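Long-range contacts in cellulase (Uncultured bacterium, PDB 3WX5), which hydrolyses internal beta-1,4-glucosidic bonds of cellulose as a glycoside hydrolase family 12 endoglucanase: residues 36-41 and 77-82; 71-76 and 222-227; 106-111 and 120-125; 130-135 and 215-220. One frame throughout, in Å; residues are numbered along the deposited sequence.

Interaction 1: residues 36-41 and 77-82; sequences YRVINN and PAIYLG
Tyr80 and Arg37 meet because CG of Tyr80 sits between its backbone N and carbonyl carbon (chi1 71°), which lays the ring alongside its partner, while Arg37 carries CG anti to its own N (chi1 -164°). The two side chains then run in the same direction, with Arg37 CB over one face of the ring, 3.9 Å from the centroid of Tyr80. Ile39 CG2 closes in on the ring edge, 3.9 Å from Tyr80 CE2. At the tips, the single N-H of Arg37 NE is shared: it gives a weak hydrogen bond to Tyr80 OH (3.3 Å) and a shorter one to a water, which in turn donates to Tyr80 OH.

Beneath this lies an antiparallel pairing of strands 36-39 and 78-80, in which Arg37 with Tyr80 and Ile39 with Ala78 are hydrogen-bonded pairs. Ile39 N to Ala78 O, at 2.9 Å, is nearly straight. Val38 and Ile79, the non-hydrogen-bonded pair, turn to the other face, where Val38 CG2 packs 3.8 Å from Ile79 CD1.

Tyr80 OH is also bonded to Ala87 O, and Arg37 NH1 forms a salt bridge with Asp30. Val38 and Ile79 put hydrocarbon on one face; on the other, an aromatic ring shields the aliphatic stem of a charge held at its tip.

Interaction 2: residues 71-76 and 222-227; sequences DNVAAY and GFELWE
Residues 71-76 run roughly antiparallel to 222-227 and pair with them through a classic beta bulge, Ala74 and Ala75 both facing Leu225 at the end of strand 215-225. Both backbone polar atoms of Leu225 are used: its O accepts from Ala74 N at 2.8 Å, and its N donates to Ala75 O at 2.9 Å. The extra residue accommodated in this way belongs to a loop, not to a regular strand, so the bulge joins an irregular segment to the end of strand 215-225.

Beyond it, Val73 sets CG2 over one face of the Trp226 indole, toward the rim, 3.5 Å from Trp226 CZ2. With CG1 anti to the backbone N (chi1 175°), CG2 falls anti to the carbonyl carbon and points at the six-membered ring, leaving CG1 near Glu224 CB. The indole N-H reaches back along the loop, and Trp226 NE1 makes a weak hydrogen bond of 3.2 Å to Asp71 O. The carboxylate of Asp71 pairs with Arg117.

At the opposite end of the contact, Glu224 CG lies 3.6 Å from Tyr76 CD1, while the Glu224 carboxylate is bonded to Asn119. The Tyr76 ring runs along the backbone of 222-224, and its hydroxyl reaches Ala121 O on the next strand. Close to that ring's root, Tyr76 CA sends a nearly straight C-H...O contact of 3.3 Å to Phe223 O.

Interaction 3: residues 106-111 and 120-125; sequences SNWRLT and AAYDLW
Trp108, Leu110 and Ser106 on one sheet meet Ala120 and Tyr122 on the other in a face-to-face packing contact, buried near the centre of the molecule between the two layers of a beta sandwich. The strands are consecutive in the chain, 101-111 and 117-127, but they are not hydrogen-bonded to each other: their axes approach no closer than 9.1 Å, and side chains fill the gap.

At one end Ala120 presents its CB. Trp108 CH2, at the far rim of the indole, comes to 3.7 Å of Ala120 CB, and both methyls of Leu110 lie near the same atom, CD2 at 3.9 Å. Trp108 CG is anti to its backbone N (chi1 -170°), which sends the indole across the interior to this spot; its NE1 is bonded to Ser234 OG.

The other end is polar. Tyr122 reaches across with its hydroxyl and donates to Ser106 OG at 2.7 Å, the serine oxygen lying near the plane of the ring at its edge. Trp108 CB brushes the same hydroxyl, 3.4 Å from Tyr122 OH. Ser106 OG is also bonded to Ser238 O, a backbone atom of the neighbouring strand, and in this way a buried phenol and a buried serine are satisfied together. Side chains packed between two stacked, largely antiparallel layers are characteristic of the beta-jelly-roll of glycoside hydrolase family 12.

Interaction 4: residues 130-135 and 215-220; sequences LTSTNG and YLHAVE
Leu130 and Tyr215 supply the apolar part of this contact, a CH-pi interaction. The methyl CD2 of Leu130 sits over one face of the Tyr215 ring, 3.9 Å from its centroid and 22° off the normal. Although the Leu130 side chain starts out away from the strand, its outer atoms swing back, and CD2 comes to 3.6 Å of Tyr215 CE1. Leu130 is exposed, and the ring offers it a flat surface at the border of the fold.

Van der Waals contact continues at His217. Ser132 CB stands over one face of the imidazole, 4.1 Å from His217 ND1, while the Leu130 carbonyl carbon approaches the ring edge, 3.8 Å from His217 CE1.

The polar link is indirect, since no hydrogen bond passes straight between the segments. One water joins them, 2.7 Å from Ser132 OG and 3.0 Å from His217 ND1. Ser132 OG, turned between its own N and carbonyl carbon (chi1 59°), reaches both the water and Gly86 N. On the other side of the imidazole, NE2 has weak hydrogen bonds to Ser127 OG and Ser129 O, so both ring nitrogens have polar neighbours.

Within the loop, Gly135 N donates to Ser132 O at 2.8 Å. That bond closes a type I beta turn in the connection between strands 117-127 and 140-149, which here folds back beside strand 215-225 in the mixed sheet of the jelly-roll.

How the interactions relate
From the N terminus, interaction 1 closes first, pairing strand 36-39 with 78-80 after an excursion of 35 residues. Interaction 2 opens inside that loop, at 71-76, and closes only at 222-227, so the two cross; they touch where Asn41 ND2 meets Tyr76 O. Within the long loop of interaction 2 are nested interaction 3, a short-range step between the two sheets, and then interaction 4, which follows it in series. Strand 215-225 is the shared element: interactions 2 and 4 use its two ends, strand 78-80 lies along one side, and strand 117-127 along the other. Interaction 3 then joins this mixed sheet to the six-stranded layer.

Interaction 1: residues 36-41 and 77-82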
# COMPACT_ATOMS: atom_id res chain seq x y z
N TYR A 36 -6.31 -4.17 11.84
CA TYR A 36 -5.54 -3.32 10.93
C TYR A 36 -4.91 -2.17 11.71
O TYR A 36 -5.23 -1.95 12.87
CB TYR A 36 -6.41 -2.77 9.77
CG TYR A 36 -7.16 -3.82 9.01
CD1 TYR A 36 -6.49 -4.82 8.29
CD2 TYR A 36 -8.55 -3.86 9.04
CE1 TYR A 36 -7.20 -5.85 7.68
CE2 TYR A 36 -9.27 -4.86 8.38
CZ TYR A 36 -8.58 -5.85 7.74
OH TYR A 36 -9.28 -6.86 7.13
N ARG A 37 -3.99 -1.46 11.06
CA ARG A 37 -3.36 -0.29 11.64
C ARG A 37 -3.36 0.80 10.59
O ARG A 37 -3.06 0.51 9.44
CB ARG A 37 -1.92 -0.62 11.96
CG ARG A 37 -1.24 0.35 12.89
CD ARG A 37 -0.38 -0.44 13.87
NE ARG A 37 0.78 0.33 14.23
CZ ARG A 37 0.82 1.17 15.25
NH1 ARG A 37 -0.24 1.30 16.04
NH2 ARG A 37 1.93 1.87 15.48
N VAL A 38 -3.57 2.04 11.01
CA VAL A 38 -3.53 3.17 10.09
C VAL A 38 -2.35 4.09 10.46
O VAL A 38 -2.07 4.31 11.65
CB VAL A 38 -4.85 3.97 10.11
CG1 VAL A 38 -4.75 5.23 9.22
CG2 VAL A 38 -6.01 3.06 9.64
N ILE A 39 -1.60 4.52 9.45
CA ILE A 39 -0.38 5.29 9.71
C ILE A 39 -0.43 6.56 8.91
O ILE A 39 -0.81 6.54 7.73
CB ILE A 39 0.90 4.46 9.36
CG1 ILE A 39 0.77 3.79 7.98
CG2 ILE A 39 1.20 3.42 10.45
CD1 ILE A 39 2.08 3.10 7.52
N ASN A 40 -0.06 7.68 9.53
CA ASN A 40 0.04 8.95 8.82
C ASN A 40 1.22 8.91 7.86
O ASN A 40 1.10 9.29 6.67
CB ASN A 40 0.17 10.12 9.82
CG ASN A 40 -0.31 11.45 9.24
OD1 ASN A 40 -1.23 11.50 8.42
ND2 ASN A 40 0.28 12.55 9.72
N ASN A 41 2.35 8.44 8.35
CA ASN A 41 3.45 7.98 7.50
C ASN A 41 3.95 9.04 6.52
O ASN A 41 4.05 8.78 5.30
CB ASN A 41 3.01 6.71 6.74
CG ASN A 41 4.18 5.98 6.07
OD1 ASN A 41 5.32 6.03 6.57
ND2 ASN A 41 3.91 5.28 4.97
N PRO A 77 0.16 7.99 3.68
CA PRO A 77 -0.89 7.62 4.66
C PRO A 77 -1.60 6.34 4.18
O PRO A 77 -1.92 6.22 2.99
CB PRO A 77 -1.86 8.81 4.61
CG PRO A 77 -1.62 9.44 3.22
CD PRO A 77 -0.14 9.25 2.97
N ALA A 78 -1.73 5.36 5.07
CA ALA A 78 -2.08 4.00 4.64
C ALA A 78 -2.72 3.19 5.76
O ALA A 78 -2.55 3.50 6.92
CB ALA A 78 -0.81 3.27 4.14
N ILE A 79 -3.42 2.12 5.37
CA ILE A 79 -3.94 1.15 6.32
C ILE A 79 -3.32 -0.20 5.96
O ILE A 79 -2.99 -0.44 4.79
CB ILE A 79 -5.49 1.07 6.28
CG1 ILE A 79 -6.01 0.03 7.28
CG2 ILE A 79 -6.05 0.88 4.83
CD1 ILE A 79 -7.52 0.20 7.62
N TYR A 80 -3.06 -1.03 6.96
CA TYR A 80 -2.38 -2.29 6.68
C TYR A 80 -2.78 -3.44 7.59
O TYR A 80 -3.19 -3.24 8.75
CB TYR A 80 -0.85 -2.12 6.64
CG TYR A 80 -0.17 -1.88 7.97
CD1 TYR A 80 0.32 -2.94 8.73
CD2 TYR A 80 0.14 -0.58 8.39
CE1 TYR A 80 0.98 -2.71 9.94
CE2 TYR A 80 0.84 -0.35 9.58
CZ TYR A 80 1.25 -1.42 10.35
OH TYR A 80 1.95 -1.20 11.52
N LEU A 81 -2.58 -4.64 7.04
CA LEU A 81 -2.52 -5.88 7.79
C LEU A 81 -1.08 -6.38 7.78
O LEU A 81 -0.40 -6.29 6.75
CB LEU A 81 -3.40 -6.91 7.10
CG LEU A 81 -3.38 -8.26 7.84
CD1 LEU A 81 -4.67 -8.49 8.58
CD2 LEU A 81 -3.12 -9.36 6.83
N GLY A 82 -0.60 -6.87 8.92
CA GLY A 82 0.74 -7.43 8.99
C GLY A 82 1.72 -6.53 9.75
O GLY A 82 1.34 -5.88 10.74
O HOH W 1 2.77 1.15 12.43

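Interaction 2: residues 71-76 and 222-227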
# COMPACT_ATOMS: atom_id res chain seq x y z
N ASP A 71 9.34 15.64 -7.44
CA ASP A 71 8.99 14.32 -7.92
C ASP A 71 9.36 13.21 -6.96
O ASP A 71 9.38 12.06 -7.33
CB ASP A 71 9.57 14.07 -9.30
CG ASP A 71 8.82 14.84 -10.38
OD1 ASP A 71 7.57 14.86 -10.34
OD2 ASP A 71 9.47 15.55 -11.16
N ASN A 72 9.56 13.58 -5.70
CA ASN A 72 9.79 12.63 -4.61
C ASN A 72 8.51 12.45 -3.80
O ASN A 72 7.90 13.45 -3.38
CB ASN A 72 10.87 13.17 -3.67
CG ASN A 72 12.25 13.14 -4.28
OD1 ASN A 72 12.47 12.45 -5.28
ND2 ASN A 72 13.19 13.89 -3.70
N VAL A 73 8.13 11.21 -3.52
CA VAL A 73 6.98 10.98 -2.63
C VAL A 73 7.20 11.60 -1.24
O VAL A 73 8.25 11.39 -0.61
CB VAL A 73 6.66 9.50 -2.48
CG1 VAL A 73 5.53 9.29 -1.44
CG2 VAL A 73 6.26 8.88 -3.85
N ALA A 74 6.25 12.42 -0.81
CA ALA A 74 6.31 13.06 0.51
C ALA A 74 5.78 12.16 1.61
O ALA A 74 6.24 12.25 2.74
CB ALA A 74 5.48 14.38 0.50
N ALA A 75 4.78 11.33 1.30
CA ALA A 75 3.98 10.65 2.34
C ALA A 75 3.24 9.49 1.70
O ALA A 75 2.90 9.53 0.52
CB ALA A 75 2.92 11.63 2.93
N TYR A 76 2.88 8.52 2.53
CA TYR A 76 1.98 7.44 2.13
C TYR A 76 1.09 7.09 3.34
O TYR A 76 1.28 6.07 3.99
CB TYR A 76 2.81 6.24 1.66
CG TYR A 76 2.00 5.01 1.23
CD1 TYR A 76 1.10 5.07 0.16
CD2 TYR A 76 2.16 3.80 1.89
CE1 TYR A 76 0.38 3.90 -0.25
CE2 TYR A 76 1.44 2.65 1.50
CZ TYR A 76 0.55 2.70 0.45
OH TYR A 76 -0.18 1.57 0.12
N GLY A 222 -3.19 2.83 0.41
CA GLY A 222 -3.20 4.25 0.82
C GLY A 222 -2.91 5.11 -0.37
O GLY A 222 -3.13 4.68 -1.50
N PHE A 223 -2.34 6.29 -0.13
CA PHE A 223 -2.14 7.26 -1.21
C PHE A 223 -0.69 7.72 -1.14
O PHE A 223 -0.27 8.26 -0.12
CB PHE A 223 -3.06 8.47 -1.00
CG PHE A 223 -4.52 8.11 -0.87
CD1 PHE A 223 -5.28 7.86 -2.02
CD2 PHE A 223 -5.12 7.94 0.38
CE1 PHE A 223 -6.62 7.49 -1.92
CE2 PHE A 223 -6.47 7.54 0.49
CZ PHE A 223 -7.22 7.34 -0.67
N GLU A 224 0.07 7.54 -2.21
CA GLU A 224 1.35 8.23 -2.23
C GLU A 224 1.10 9.69 -2.60
O GLU A 224 0.48 9.98 -3.63
CB GLU A 224 2.35 7.58 -3.20
CG GLU A 224 2.74 6.15 -2.82
CD GLU A 224 3.93 5.63 -3.63
OE1 GLU A 224 3.81 5.49 -4.87
OE2 GLU A 224 5.00 5.42 -3.04
N LEU A 225 1.63 10.60 -1.81
CA LEU A 225 1.38 12.02 -2.05
C LEU A 225 2.68 12.70 -2.49
O LEU A 225 3.69 12.61 -1.80
CB LEU A 225 0.86 12.67 -0.77
CG LEU A 225 -0.42 12.03 -0.23
CD1 LEU A 225 -0.85 12.74 1.03
CD2 LEU A 225 -1.52 12.01 -1.31
N TRP A 226 2.67 13.35 -3.66
CA TRP A 226 3.77 14.22 -4.04
C TRP A 226 3.41 15.70 -3.76
O TRP A 226 4.26 16.49 -3.36
CB TRP A 226 4.11 14.07 -5.52
CG TRP A 226 4.79 12.76 -5.91
CD1 TRP A 226 6.11 12.58 -6.22
CD2 TRP A 226 4.13 11.53 -6.21
NE1 TRP A 226 6.32 11.29 -6.66
CE2 TRP A 226 5.11 10.63 -6.69
CE3 TRP A 226 2.81 11.07 -6.08
CZ2 TRP A 226 4.82 9.31 -7.02
CZ3 TRP A 226 2.52 9.75 -6.43
CH2 TRP A 226 3.52 8.90 -6.93
N GLU A 227 2.15 16.05 -4.02
CA GLU A 227 1.72 17.45 -3.91
C GLU A 227 0.28 17.42 -3.43
O GLU A 227 -0.56 16.74 -4.02
CB GLU A 227 1.80 18.10 -5.29
CG GLU A 227 2.01 19.60 -5.32
CD GLU A 227 2.53 20.04 -6.70
OE1 GLU A 227 1.76 19.90 -7.65
OE2 GLU A 227 3.76 20.26 -6.88

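Interaction 3: residues 106-111 and 120-125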
# COMPACT_ATOMS: atom_id res chain seq x y z
N SER A 106 -8.34 -8.75 -1.32
CA SER A 106 -8.62 -7.54 -0.58
C SER A 106 -9.74 -6.71 -1.22
O SER A 106 -9.94 -6.78 -2.43
CB SER A 106 -7.32 -6.77 -0.45
OG SER A 106 -7.51 -5.54 0.22
N ASN A 107 -10.54 -6.07 -0.38
CA ASN A 107 -11.44 -4.99 -0.78
C ASN A 107 -10.90 -3.61 -0.41
O ASN A 107 -10.28 -3.44 0.65
CB ASN A 107 -12.82 -5.14 -0.11
CG ASN A 107 -13.42 -6.52 -0.28
OD1 ASN A 107 -13.05 -7.28 -1.17
ND2 ASN A 107 -14.36 -6.86 0.60
N TRP A 108 -11.25 -2.59 -1.20
CA TRP A 108 -10.91 -1.21 -0.85
C TRP A 108 -11.78 -0.27 -1.68
O TRP A 108 -12.09 -0.57 -2.83
CB TRP A 108 -9.43 -0.92 -1.15
CG TRP A 108 -8.94 0.41 -0.59
CD1 TRP A 108 -9.16 0.92 0.68
CD2 TRP A 108 -8.06 1.35 -1.24
NE1 TRP A 108 -8.58 2.17 0.79
CE2 TRP A 108 -7.89 2.45 -0.37
CE3 TRP A 108 -7.43 1.37 -2.50
CZ2 TRP A 108 -7.02 3.50 -0.66
CZ3 TRP A 108 -6.60 2.45 -2.81
CH2 TRP A 108 -6.43 3.52 -1.91
N ARG A 109 -12.10 0.89 -1.12
CA ARG A 109 -12.79 1.93 -1.88
C ARG A 109 -12.06 3.24 -1.63
O ARG A 109 -11.71 3.55 -0.50
CB ARG A 109 -14.24 2.04 -1.44
CG ARG A 109 -15.04 3.10 -2.20
CD ARG A 109 -16.55 2.99 -1.91
NE ARG A 109 -16.88 3.48 -0.57
CZ ARG A 109 -17.00 4.77 -0.26
NH1 ARG A 109 -16.81 5.70 -1.19
NH2 ARG A 109 -17.28 5.14 0.98
N LEU A 110 -11.81 4.00 -2.68
CA LEU A 110 -11.13 5.27 -2.52
C LEU A 110 -12.01 6.39 -3.07
O LEU A 110 -12.83 6.19 -4.00
CB LEU A 110 -9.78 5.23 -3.22
CG LEU A 110 -9.87 5.02 -4.75
CD1 LEU A 110 -9.46 6.26 -5.51
CD2 LEU A 110 -9.08 3.80 -5.23
N THR A 111 -11.86 7.57 -2.48
CA THR A 111 -12.52 8.75 -3.01
C THR A 111 -11.42 9.67 -3.57
O THR A 111 -10.58 10.17 -2.82
CB THR A 111 -13.33 9.45 -1.88
OG1 THR A 111 -14.26 8.51 -1.32
CG2 THR A 111 -14.10 10.67 -2.43
N ALA A 120 -3.43 6.30 -5.71
CA ALA A 120 -4.10 5.44 -4.73
C ALA A 120 -3.63 4.03 -5.05
O ALA A 120 -3.76 3.59 -6.19
CB ALA A 120 -5.64 5.53 -4.89
N ALA A 121 -2.97 3.37 -4.09
CA ALA A 121 -2.13 2.23 -4.42
C ALA A 121 -1.95 1.29 -3.24
O ALA A 121 -1.73 1.74 -2.11
CB ALA A 121 -0.78 2.67 -4.97
N TYR A 122 -2.03 -0.01 -3.50
CA TYR A 122 -1.57 -1.02 -2.53
C TYR A 122 -0.03 -0.96 -2.49
O TYR A 122 0.61 -0.60 -3.48
CB TYR A 122 -2.01 -2.39 -3.01
CG TYR A 122 -3.44 -2.73 -2.66
CD1 TYR A 122 -4.50 -2.29 -3.46
CD2 TYR A 122 -3.74 -3.41 -1.50
CE1 TYR A 122 -5.81 -2.60 -3.13
CE2 TYR A 122 -5.03 -3.75 -1.18
CZ TYR A 122 -6.07 -3.31 -1.97
OH TYR A 122 -7.37 -3.63 -1.65
N ASP A 123 0.54 -1.42 -1.38
CA ASP A 123 1.99 -1.47 -1.19
C ASP A 123 2.22 -2.73 -0.35
O ASP A 123 1.69 -2.81 0.77
CB ASP A 123 2.43 -0.20 -0.42
CG ASP A 123 3.90 0.12 -0.62
OD1 ASP A 123 4.46 -0.43 -1.56
OD2 ASP A 123 4.49 0.96 0.12
N LEU A 124 2.83 -3.76 -0.93
CA LEU A 124 3.10 -4.99 -0.17
C LEU A 124 4.61 -5.14 -0.01
O LEU A 124 5.36 -4.95 -0.97
CB LEU A 124 2.56 -6.22 -0.92
CG LEU A 124 1.05 -6.49 -0.87
CD1 LEU A 124 0.27 -5.40 -1.56
CD2 LEU A 124 0.75 -7.84 -1.55
N TRP A 125 5.04 -5.65 1.15
CA TRP A 125 6.45 -5.63 1.50
C TRP A 125 6.90 -7.07 1.75
O TRP A 125 6.22 -7.82 2.45
CB TRP A 125 6.71 -4.77 2.76
CG TRP A 125 6.70 -3.29 2.50
CD1 TRP A 125 5.73 -2.39 2.86
CD2 TRP A 125 7.70 -2.54 1.79
NE1 TRP A 125 6.08 -1.13 2.44
CE2 TRP A 125 7.25 -1.20 1.74
CE3 TRP A 125 8.93 -2.86 1.23
CZ2 TRP A 125 8.04 -0.17 1.20
CZ3 TRP A 125 9.69 -1.85 0.64
CH2 TRP A 125 9.20 -0.53 0.56

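Interaction 4: residues 130-135 and 215-220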
# COMPACT_ATOMS: atom_id res chain seq x y z
N LEU A 130 12.52 -12.99 8.68
CA LEU A 130 11.31 -13.13 9.49
C LEU A 130 10.97 -11.86 10.26
O LEU A 130 9.87 -11.73 10.77
CB LEU A 130 11.47 -14.31 10.47
CG LEU A 130 11.11 -15.70 9.93
CD1 LEU A 130 11.62 -16.79 10.89
CD2 LEU A 130 9.61 -15.84 9.74
N THR A 131 11.92 -10.93 10.36
CA THR A 131 11.64 -9.67 11.03
C THR A 131 11.76 -8.47 10.08
O THR A 131 12.50 -8.52 9.11
CB THR A 131 12.55 -9.47 12.25
OG1 THR A 131 13.92 -9.40 11.84
CG2 THR A 131 12.38 -10.61 13.26
N SER A 132 11.07 -7.38 10.41
CA SER A 132 11.08 -6.20 9.54
C SER A 132 11.41 -4.92 10.29
O SER A 132 11.31 -3.83 9.75
CB SER A 132 9.71 -6.04 8.86
OG SER A 132 8.69 -5.91 9.83
N THR A 133 11.83 -5.04 11.55
CA THR A 133 12.12 -3.86 12.34
C THR A 133 13.11 -2.94 11.61
O THR A 133 13.02 -1.72 11.74
CB THR A 133 12.70 -4.25 13.71
OG1 THR A 133 13.94 -4.94 13.50
CG2 THR A 133 11.75 -5.18 14.45
N ASN A 134 14.00 -3.51 10.81
CA ASN A 134 14.92 -2.69 10.06
C ASN A 134 14.64 -2.54 8.57
O ASN A 134 15.50 -2.10 7.81
CB ASN A 134 16.36 -3.10 10.33
CG ASN A 134 16.93 -2.39 11.53
OD1 ASN A 134 17.93 -1.69 11.41
ND2 ASN A 134 16.19 -2.40 12.63
N GLY A 135 13.41 -2.81 8.19
CA GLY A 135 13.00 -2.59 6.79
C GLY A 135 13.21 -3.83 5.93
O GLY A 135 13.19 -4.97 6.44
N TYR A 215 9.47 -13.80 2.63
CA TYR A 215 8.23 -13.62 3.37
C TYR A 215 7.49 -12.38 2.90
O TYR A 215 8.10 -11.33 2.78
CB TYR A 215 8.56 -13.42 4.84
CG TYR A 215 9.14 -14.66 5.42
CD1 TYR A 215 8.31 -15.71 5.84
CD2 TYR A 215 10.51 -14.86 5.43
CE1 TYR A 215 8.84 -16.89 6.34
CE2 TYR A 215 11.06 -16.05 5.91
CZ TYR A 215 10.21 -17.06 6.35
OH TYR A 215 10.74 -18.23 6.82
N LEU A 216 6.17 -12.50 2.77
CA LEU A 216 5.26 -11.35 2.79
C LEU A 216 5.10 -10.85 4.21
O LEU A 216 4.72 -11.62 5.10
CB LEU A 216 3.90 -11.77 2.22
CG LEU A 216 2.78 -10.73 2.31
CD1 LEU A 216 3.17 -9.43 1.55
CD2 LEU A 216 1.46 -11.34 1.77
N HIS A 217 5.45 -9.58 4.44
CA HIS A 217 5.34 -9.01 5.80
C HIS A 217 4.09 -8.19 6.03
O HIS A 217 3.55 -8.16 7.14
CB HIS A 217 6.55 -8.12 6.07
CG HIS A 217 7.80 -8.90 6.29
ND1 HIS A 217 8.09 -9.50 7.50
CD2 HIS A 217 8.76 -9.31 5.42
CE1 HIS A 217 9.25 -10.12 7.40
NE2 HIS A 217 9.67 -10.04 6.15
N ALA A 218 3.64 -7.47 4.99
CA ALA A 218 2.59 -6.48 5.19
C ALA A 218 1.82 -6.28 3.92
O ALA A 218 2.41 -6.20 2.85
CB ALA A 218 3.22 -5.13 5.60
N VAL A 219 0.50 -6.12 4.05
CA VAL A 219 -0.34 -5.75 2.92
C VAL A 219 -0.97 -4.40 3.31
O VAL A 219 -1.78 -4.34 4.27
CB VAL A 219 -1.48 -6.79 2.73
CG1 VAL A 219 -2.41 -6.37 1.56
CG2 VAL A 219 -0.87 -8.17 2.44
N GLU A 220 -0.65 -3.36 2.53
CA GLU A 220 -1.08 -2.00 2.87
C GLU A 220 -1.81 -1.41 1.68
O GLU A 220 -1.56 -1.80 0.54
CB GLU A 220 0.14 -1.12 3.21
CG GLU A 220 1.32 -1.87 3.80
CD GLU A 220 2.39 -0.97 4.44
OE1 GLU A 220 2.40 0.26 4.21
OE2 GLU A 220 3.18 -1.48 5.27
O HOH W 2 7.89 -8.49 10.28